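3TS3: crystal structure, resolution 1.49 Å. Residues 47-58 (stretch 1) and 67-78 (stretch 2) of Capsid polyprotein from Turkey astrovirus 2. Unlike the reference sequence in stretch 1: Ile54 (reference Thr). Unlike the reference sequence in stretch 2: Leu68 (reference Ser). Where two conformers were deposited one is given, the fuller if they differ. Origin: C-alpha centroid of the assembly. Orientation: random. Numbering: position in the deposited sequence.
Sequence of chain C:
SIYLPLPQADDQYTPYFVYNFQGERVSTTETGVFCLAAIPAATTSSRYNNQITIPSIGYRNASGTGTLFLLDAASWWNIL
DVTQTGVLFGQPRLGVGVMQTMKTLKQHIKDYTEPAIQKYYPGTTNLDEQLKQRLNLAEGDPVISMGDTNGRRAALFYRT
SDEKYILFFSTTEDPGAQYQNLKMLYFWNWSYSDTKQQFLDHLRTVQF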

ATOM      1  N   ARG C  47      12.836 -16.938  -0.241  1.00  9.44           N
ATOM      2  CA  ARG C  47      12.287 -17.593  -1.420  1.00  9.28           C
ATOM      3  C   ARG C  47      12.468 -19.104  -1.385  1.00  9.09           C
ATOM      4  O   ARG C  47      13.575 -19.603  -1.303  1.00  9.70           O
ATOM      5  CB  ARG C  47      12.952 -17.026  -2.673  1.00  9.44           C
ATOM      6  CG  ARG C  47      12.358 -17.524  -3.990  1.00 10.69           C
ATOM      7  CD  ARG C  47      13.179 -17.067  -5.176  1.00 13.22           C
ATOM      8  NE  ARG C  47      14.514 -17.643  -5.133  1.00 15.53           N
ATOM      9  CZ  ARG C  47      15.418 -17.521  -6.092  1.00 16.07           C
ATOM     10  NH1 ARG C  47      15.139 -16.850  -7.193  1.00 15.96           N
ATOM     11  NH2 ARG C  47      16.605 -18.080  -5.950  1.00 17.38           N
ATOM     12  N   TYR C  48      11.346 -19.809  -1.452  1.00  8.22           N
ATOM     13  CA  TYR C  48      11.331 -21.260  -1.480  1.00  8.19           C
ATOM     14  C   TYR C  48      10.631 -21.725  -2.754  1.00  8.08           C
ATOM     15  O   TYR C  48       9.523 -21.310  -3.048  1.00  9.06           O
ATOM     16  CB  TYR C  48      10.612 -21.796  -0.239  1.00  8.33           C
ATOM     17  CG  TYR C  48      10.474 -23.291  -0.210  1.00  8.24           C
ATOM     18  CD1 TYR C  48      11.537 -24.100   0.149  1.00  8.82           C
ATOM     19  CD2 TYR C  48       9.276 -23.892  -0.540  1.00  8.52           C
ATOM     20  CE1 TYR C  48      11.409 -25.462   0.170  1.00  8.57           C
ATOM     21  CE2 TYR C  48       9.143 -25.254  -0.523  1.00  8.32           C
ATOM     22  CZ  TYR C  48      10.206 -26.031  -0.162  1.00  8.85           C
ATOM     23  OH  TYR C  48      10.071 -27.393  -0.139  1.00 10.08           O
ATOM     24  N   ASN C  49      11.307 -22.582  -3.504  1.00  8.06           N
ATOM     25  CA  ASN C  49      10.800 -23.064  -4.779  1.00  8.20           C
ATOM     26  C   ASN C  49      10.488 -24.568  -4.801  1.00  7.69           C
ATOM     27  O   ASN C  49      11.376 -25.402  -4.924  1.00  8.70           O
ATOM     28  CB  ASN C  49      11.835 -22.713  -5.855  1.00  8.45           C
ATOM     29  CG  ASN C  49      11.482 -23.226  -7.229  1.00  9.16           C
ATOM     30  OD1 ASN C  49      12.364 -23.614  -7.985  1.00  9.45           O
ATOM     31  ND2 ASN C  49      10.201 -23.198  -7.575  1.00  8.26           N
ATOM     32  N   ASN C  50       9.214 -24.889  -4.630  1.00  7.66           N
ATOM     33  CA  ASN C  50       8.690 -26.223  -4.866  1.00  7.49           C
ATOM     34  C   ASN C  50       7.174 -26.193  -5.044  1.00  7.58           C
ATOM     35  O   ASN C  50       6.488 -25.491  -4.337  1.00  7.65           O
ATOM     36  CB  ASN C  50       9.078 -27.174  -3.736  1.00  7.71           C
ATOM     37  CG  ASN C  50       8.849 -28.624  -4.098  1.00  8.15           C
ATOM     38  OD1 ASN C  50       9.167 -29.051  -5.194  1.00  8.63           O
ATOM     39  ND2 ASN C  50       8.306 -29.383  -3.168  1.00  7.85           N
ATOM     40  N   GLN C  51       6.653 -26.988  -5.965  1.00  7.70           N
ATOM     41  CA  GLN C  51       5.212 -27.047  -6.127  1.00  8.25           C
ATOM     42  C   GLN C  51       4.552 -27.737  -4.938  1.00  8.37           C
ATOM     43  O   GLN C  51       4.924 -28.843  -4.570  1.00  8.47           O
ATOM     44  CB  GLN C  51       4.872 -27.823  -7.397  1.00  8.60           C
ATOM     45  CG  GLN C  51       3.409 -28.175  -7.543  1.00 11.25           C
ATOM     46  CD  GLN C  51       2.560 -26.994  -7.921  1.00 16.44           C
ATOM     47  OE1 GLN C  51       3.064 -25.965  -8.351  1.00 19.84           O
ATOM     48  NE2 GLN C  51       1.252 -27.146  -7.779  1.00 18.98           N
ATOM     49  N   ILE C  52       3.556 -27.077  -4.365  1.00  8.20           N
ATOM     50  CA  ILE C  52       2.725 -27.653  -3.330  1.00  8.62           C
ATOM     51  C   ILE C  52       1.288 -27.578  -3.822  1.00  9.58           C
ATOM     52  O   ILE C  52       0.799 -26.509  -4.148  1.00  9.48           O
ATOM     53  CB  ILE C  52       2.870 -26.903  -1.984  1.00  8.26           C
ATOM     54  CG1 ILE C  52       4.339 -26.847  -1.554  1.00  8.14           C
ATOM     55  CG2 ILE C  52       2.039 -27.570  -0.904  1.00  7.24           C
ATOM     56  CD1 ILE C  52       4.575 -26.029  -0.298  1.00  7.37           C
ATOM     57  N   THR C  53       0.630 -28.728  -3.915  1.00 10.27           N
ATOM     58  CA  THR C  53      -0.681 -28.771  -4.689  0.50 10.83           C
ATOM     59  C   THR C  53      -1.904 -28.511  -3.822  1.00 10.96           C
ATOM     60  O   THR C  53      -2.848 -27.906  -4.314  1.00 11.03           O
ATOM     61  CB  THR C  53      -0.895 -30.163  -5.311  0.50 11.10           C
ATOM     62  OG1 THR C  53      -0.708 -31.167  -4.306  0.50 11.43           O
ATOM     63  CG2 THR C  53       0.068 -30.391  -6.477  0.50 11.93           C
ATOM     64  N   ILE C  54      -1.847 -28.878  -2.550  1.00 10.58           N
ATOM     65  CA  ILE C  54      -2.956 -28.583  -1.655  1.00 11.13           C
ATOM     66  C   ILE C  54      -2.414 -27.956  -0.383  1.00 10.29           C
ATOM     67  O   ILE C  54      -2.514 -28.513   0.695  1.00 10.62           O
ATOM     68  CB  ILE C  54      -3.748 -29.861  -1.317  1.00 11.15           C
ATOM     69  CG1 ILE C  54      -4.046 -30.638  -2.598  1.00 13.15           C
ATOM     70  CG2 ILE C  54      -5.046 -29.521  -0.594  1.00 11.88           C
ATOM     71  CD1 ILE C  54      -4.740 -31.928  -2.350  1.00 16.16           C
ATOM     72  N   PRO C  55      -1.840 -26.774  -0.529  1.00  9.62           N
ATOM     73  CA  PRO C  55      -1.305 -26.053   0.624  1.00  9.49           C
ATOM     74  C   PRO C  55      -2.401 -25.532   1.559  1.00  9.35           C
ATOM     75  O   PRO C  55      -3.488 -25.196   1.112  1.00  8.84           O
ATOM     76  CB  PRO C  55      -0.556 -24.883  -0.021  1.00  9.66           C
ATOM     77  CG  PRO C  55      -1.287 -24.642  -1.296  1.00  9.42           C
ATOM     78  CD  PRO C  55      -1.660 -26.022  -1.782  1.00  9.50           C
ATOM     79  N   SER C  56      -2.094 -25.476   2.849  1.00  9.50           N
ATOM     80  CA  SER C  56      -3.010 -24.934   3.839  1.00  9.96           C
ATOM     81  C   SER C  56      -2.251 -24.291   4.981  1.00  9.93           C
ATOM     82  O   SER C  56      -1.082 -24.574   5.188  1.00 10.45           O
ATOM     83  CB  SER C  56      -3.912 -26.028   4.411  1.00 10.23           C
ATOM     84  OG  SER C  56      -3.209 -26.820   5.349  1.00 10.59           O
ATOM     85  N   ILE C  57      -2.946 -23.442   5.726  1.00 10.18           N
ATOM     86  CA  ILE C  57      -2.419 -22.896   6.956  1.00 10.87           C
ATOM     87  C   ILE C  57      -3.325 -23.416   8.073  1.00 11.41           C
ATOM     88  O   ILE C  57      -4.524 -23.216   8.040  1.00 11.54           O
ATOM     89  CB  ILE C  57      -2.458 -21.361   6.947  1.00 11.27           C
ATOM     90  CG1 ILE C  57      -1.518 -20.795   5.873  1.00 11.73           C
ATOM     91  CG2 ILE C  57      -2.083 -20.813   8.321  1.00 11.09           C
ATOM     92  CD1 ILE C  57      -0.070 -21.205   6.023  1.00 14.39           C
ATOM     93  N   GLY C  58      -2.739 -24.087   9.054  1.00 11.61           N
ATOM     94  CA  GLY C  58      -3.503 -24.645  10.148  1.00 12.44           C
ATOM     95  C   GLY C  58      -3.580 -23.777  11.386  1.00 13.17           C
ATOM     96  O   GLY C  58      -2.642 -23.067  11.718  1.00 12.76           O
TER
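Stretch 2 67-78: TLFLLDAASWWN

Stretch 2 runs back along stretch 1 as its antiparallel partner, and the two meet in two separate ladders. Residues 67-70 form a strand beside strand 56-58, the axes 4.6 Å apart at closest and their N-to-C directions 152° apart. After Leu70 the assigned strand ends, though the backbone stays extended through Ala74; the chain then turns a corner at Ser75, and Trp76, Trp77 and Asn78 run beside strand 47-52; here the axes approach to 4.8 Å, again at 152°.

In the first ladder Ile57 and Phe69 are the hydrogen-bonded pair: Ile57 N donates to Phe69 O at 3.0 Å and Phe69 N to Ile57 O at 2.9 Å. Ser56 lies opposite Leu70 and Gly58 opposite Leu68 as non-hydrogen-bonded pairs, with CA atoms 4.3 and 4.1 Å apart respectively. Proline has no amide hydrogen to give, but its carbonyl remains free to accept, and Leu71 N donates to Pro55 O at 3.0 Å. Water 1 extends the join, donating to Pro55 O and to Leu71 O, each at 2.8 Å. Leu71 has phi/psi of -121/165, still extended although outside the strand.

In the second ladder Tyr48 pairs with Trp77 through Tyr48 N to Trp77 O at 2.9 Å and Trp77 N to Tyr48 O at 2.8 Å. Arg47 faces Asn78 and Asn49 faces Trp76. A beta bulge then shifts the register by one residue, so that Ile52 pairs with Ala74: Ile52 N donates to Ala74 O at 3.0 Å, while the return bond, Ala74 N to Ile52 O at 3.3 Å, is weak. Ser75, at phi/psi -109/-12, departs from the extended conformation here, and its carbonyl O accepts a hydrogen bond from Asn49 ND2 at 3.0 Å, a side-chain amide supplementing the backbone ladder.

One face of the second ladder carries Tyr48, Ile52, Ala74 and Trp77. Trp77, with chi1 m and chi2 95°, offers a broad apolar surface: Ile52 CD1 lies over its face, 4.0 Å from the centroid of the five-membered ring, and Pro55 CB comes within 3.7 Å of Trp77 CH2. The tryptophan also has a polar edge, and Trp77 NE1 makes a weak hydrogen bond to Asn50 O at 3.1 Å. Tyr48 CD2 packs 4.0 Å from Trp77 CD1. On the other face, Asn49 CB lies over the Trp76 indole, 4.0 Å from the centroid of its six-membered ring, and Arg47 CD approaches Trp76 CZ3 at 3.8 Å, so the aliphatic parts of two polar side chains pack against the tryptophan.

In the first ladder, buried Ile57 sets its branched CB over the Phe69 ring, 3.8 Å from the centroid; Phe69 takes chi1 p, which brings the ring nearer stretch 1. Leu71 adds its CD1 at 4.0 Å from Ile57 CG1, and its CB lies 3.9 Å from Pro55 CG, so compact apolar side chains continue the packing past the strand.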

ATOM      1  N   THR C  67      -7.944 -26.890  12.767  1.00 15.65           N
ATOM      2  CA  THR C  67      -8.601 -26.707  11.486  1.00 14.96           C
ATOM      3  C   THR C  67      -7.647 -25.960  10.554  1.00 14.19           C
ATOM      4  O   THR C  67      -6.475 -25.834  10.861  1.00 13.97           O
ATOM      5  CB  THR C  67      -9.978 -26.042  11.598  1.00 14.80           C
ATOM      6  OG1 THR C  67     -10.585 -26.004  10.302  1.00 15.09           O
ATOM      7  CG2 THR C  67      -9.868 -24.642  12.169  1.00 15.82           C
ATOM      8  N   LEU C  68      -8.129 -25.516   9.403  1.00 13.63           N
ATOM      9  CA  LEU C  68      -7.233 -24.881   8.444  1.00 13.39           C
ATOM     10  C   LEU C  68      -7.958 -23.966   7.466  1.00 12.83           C
ATOM     11  O   LEU C  68      -9.175 -24.012   7.347  1.00 13.01           O
ATOM     12  CB  LEU C  68      -6.491 -25.953   7.652  1.00 13.49           C
ATOM     13  CG  LEU C  68      -7.397 -26.853   6.803  1.00 14.17           C
ATOM     14  CD1 LEU C  68      -7.823 -26.159   5.518  1.00 15.87           C
ATOM     15  CD2 LEU C  68      -6.722 -28.162   6.473  1.00 17.07           C
ATOM     16  N   PHE C  69      -7.183 -23.144   6.767  1.00 12.22           N
ATOM     17  CA  PHE C  69      -7.663 -22.428   5.599  1.00 11.60           C
ATOM     18  C   PHE C  69      -6.771 -22.767   4.403  1.00 11.17           C
ATOM     19  O   PHE C  69      -5.560 -22.790   4.522  1.00 11.42           O
ATOM     20  CB  PHE C  69      -7.912 -20.917   5.821  1.00 11.44           C
ATOM     21  CG  PHE C  69      -6.696 -20.092   6.194  1.00 11.17           C
ATOM     22  CD1 PHE C  69      -5.931 -19.478   5.221  1.00 10.53           C
ATOM     23  CD2 PHE C  69      -6.395 -19.837   7.517  1.00 12.05           C
ATOM     24  CE1 PHE C  69      -4.853 -18.681   5.562  1.00 10.67           C
ATOM     25  CE2 PHE C  69      -5.321 -19.036   7.863  1.00 12.47           C
ATOM     26  CZ  PHE C  69      -4.550 -18.458   6.884  1.00 11.73           C
ATOM     27  N   LEU C  70      -7.390 -23.105   3.279  1.00 11.18           N
ATOM     28  CA  LEU C  70      -6.665 -23.494   2.078  1.00 10.68           C
ATOM     29  C   LEU C  70      -6.018 -22.331   1.339  1.00 10.57           C
ATOM     30  O   LEU C  70      -6.520 -21.228   1.363  1.00 10.98           O
ATOM     31  CB  LEU C  70      -7.585 -24.256   1.123  1.00 11.01           C
ATOM     32  CG  LEU C  70      -8.218 -25.547   1.634  1.00 11.54           C
ATOM     33  CD1 LEU C  70      -9.314 -25.975   0.684  1.00 13.75           C
ATOM     34  CD2 LEU C  70      -7.173 -26.637   1.763  1.00 13.11           C
ATOM     35  N   LEU C  71      -4.917 -22.612   0.656  1.00 10.44           N
ATOM     36  CA  LEU C  71      -4.217 -21.630  -0.166  1.00  9.66           C
ATOM     37  C   LEU C  71      -4.179 -22.139  -1.598  1.00  9.62           C
ATOM     38  O   LEU C  71      -4.439 -23.300  -1.845  1.00 10.15           O
ATOM     39  CB  LEU C  71      -2.784 -21.414   0.315  1.00  9.65           C
ATOM     40  CG  LEU C  71      -2.530 -20.892   1.723  1.00  9.11           C
ATOM     41  CD1 LEU C  71      -1.034 -20.709   1.902  1.00 11.23           C
ATOM     42  CD2 LEU C  71      -3.259 -19.598   1.993  1.00 10.87           C
ATOM     43  N   ASP C  72      -3.870 -21.260  -2.537  1.00  9.15           N
ATOM     44  CA  ASP C  72      -3.747 -21.657  -3.933  1.00  9.12           C
ATOM     45  C   ASP C  72      -2.498 -22.504  -4.154  1.00  8.90           C
ATOM     46  O   ASP C  72      -1.464 -22.242  -3.564  1.00  8.57           O
ATOM     47  CB  ASP C  72      -3.686 -20.427  -4.841  1.00  9.57           C
ATOM     48  CG  ASP C  72      -4.975 -19.638  -4.843  1.00 10.79           C
ATOM     49  OD1 ASP C  72      -6.007 -20.172  -5.281  1.00 13.74           O
ATOM     50  OD2 ASP C  72      -4.959 -18.478  -4.412  1.00 11.48           O
ATOM     51  N   ALA C  73      -2.599 -23.501  -5.021  1.00  9.05           N
ATOM     52  CA  ALA C  73      -1.433 -24.299  -5.377  1.00  8.80           C
ATOM     53  C   ALA C  73      -0.421 -23.371  -6.027  1.00  8.89           C
ATOM     54  O   ALA C  73      -0.794 -22.491  -6.784  1.00  9.05           O
ATOM     55  CB  ALA C  73      -1.829 -25.397  -6.359  1.00  9.11           C
ATOM     56  N   ALA C  74       0.858 -23.559  -5.708  1.00  8.51           N
ATOM     57  CA  ALA C  74       1.916 -22.708  -6.241  1.00  8.42           C
ATOM     58  C   ALA C  74       3.292 -23.360  -6.161  1.00  8.44           C
ATOM     59  O   ALA C  74       3.480 -24.312  -5.430  1.00  8.59           O
ATOM     60  CB  ALA C  74       1.932 -21.376  -5.512  1.00  8.85           C
ATOM     61  N   SER C  75       4.241 -22.836  -6.928  1.00  8.81           N
ATOM     62  CA  SER C  75       5.626 -23.305  -6.887  1.00  9.03           C
ATOM     63  C   SER C  75       6.597 -22.316  -6.234  1.00  8.38           C
ATOM     64  O   SER C  75       7.735 -22.657  -5.971  1.00  8.71           O
ATOM     65  CB  SER C  75       6.121 -23.646  -8.297  1.00  9.52           C
ATOM     66  OG  SER C  75       5.467 -24.785  -8.827  1.00 11.47           O
ATOM     67  N   TRP C  76       6.157 -21.081  -6.017  1.00  8.28           N
ATOM     68  CA  TRP C  76       7.022 -20.063  -5.430  1.00  8.35           C
ATOM     69  C   TRP C  76       6.435 -19.523  -4.124  1.00  7.86           C
ATOM     70  O   TRP C  76       5.385 -18.911  -4.103  1.00  8.44           O
ATOM     71  CB  TRP C  76       7.280 -18.944  -6.442  1.00  8.43           C
ATOM     72  CG  TRP C  76       7.990 -19.430  -7.683  1.00  8.47           C
ATOM     73  CD1 TRP C  76       7.417 -19.821  -8.858  1.00 10.31           C
ATOM     74  CD2 TRP C  76       9.402 -19.584  -7.859  1.00  9.43           C
ATOM     75  NE1 TRP C  76       8.382 -20.210  -9.748  1.00 10.12           N
ATOM     76  CE2 TRP C  76       9.610 -20.062  -9.164  1.00 10.34           C
ATOM     77  CE3 TRP C  76      10.514 -19.356  -7.042  1.00  9.29           C
ATOM     78  CZ2 TRP C  76      10.874 -20.324  -9.665  1.00  9.89           C
ATOM     79  CZ3 TRP C  76      11.771 -19.614  -7.548  1.00 10.11           C
ATOM     80  CH2 TRP C  76      11.940 -20.088  -8.846  1.00  9.59           C
ATOM     81  N   TRP C  77       7.154 -19.779  -3.043  1.00  7.87           N
ATOM     82  CA  TRP C  77       6.704 -19.478  -1.700  1.00  7.99           C
ATOM     83  C   TRP C  77       7.600 -18.428  -1.079  1.00  8.04           C
ATOM     84  O   TRP C  77       8.802 -18.487  -1.204  1.00  8.87           O
ATOM     85  CB  TRP C  77       6.657 -20.772  -0.885  1.00  7.97           C
ATOM     86  CG  TRP C  77       5.689 -21.716  -1.507  1.00  8.27           C
ATOM     87  CD1 TRP C  77       5.966 -22.711  -2.395  1.00  8.04           C
ATOM     88  CD2 TRP C  77       4.269 -21.703  -1.347  1.00  7.78           C
ATOM     89  NE1 TRP C  77       4.804 -23.340  -2.774  1.00  7.87           N
ATOM     90  CE2 TRP C  77       3.749 -22.739  -2.141  1.00  8.06           C
ATOM     91  CE3 TRP C  77       3.389 -20.930  -0.591  1.00  7.60           C
ATOM     92  CZ2 TRP C  77       2.387 -23.004  -2.211  1.00  7.52           C
ATOM     93  CZ3 TRP C  77       2.051 -21.199  -0.656  1.00  8.02           C
ATOM     94  CH2 TRP C  77       1.559 -22.229  -1.453  1.00  8.47           C
ATOM     95  N   ASN C  78       6.982 -17.442  -0.458  1.00  7.59           N
ATOM     96  CA  ASN C  78       7.708 -16.298   0.043  1.00  7.87           C
ATOM     97  C   ASN C  78       7.460 -16.034   1.514  1.00  7.52           C
ATOM     98  O   ASN C  78       6.336 -15.906   1.934  1.00  8.00           O
ATOM     99  CB  ASN C  78       7.305 -15.080  -0.785  1.00  7.73           C
ATOM    100  CG  ASN C  78       7.488 -15.313  -2.269  1.00  8.13           C
ATOM    101  OD1 ASN C  78       8.574 -15.166  -2.787  1.00  9.66           O
ATOM    102  ND2 ASN C  78       6.422 -15.691  -2.950  1.00  8.99           N
TER
HETATM  103  O   HOH W   1      -5.077 -25.885  -1.120  1.00 11.21           O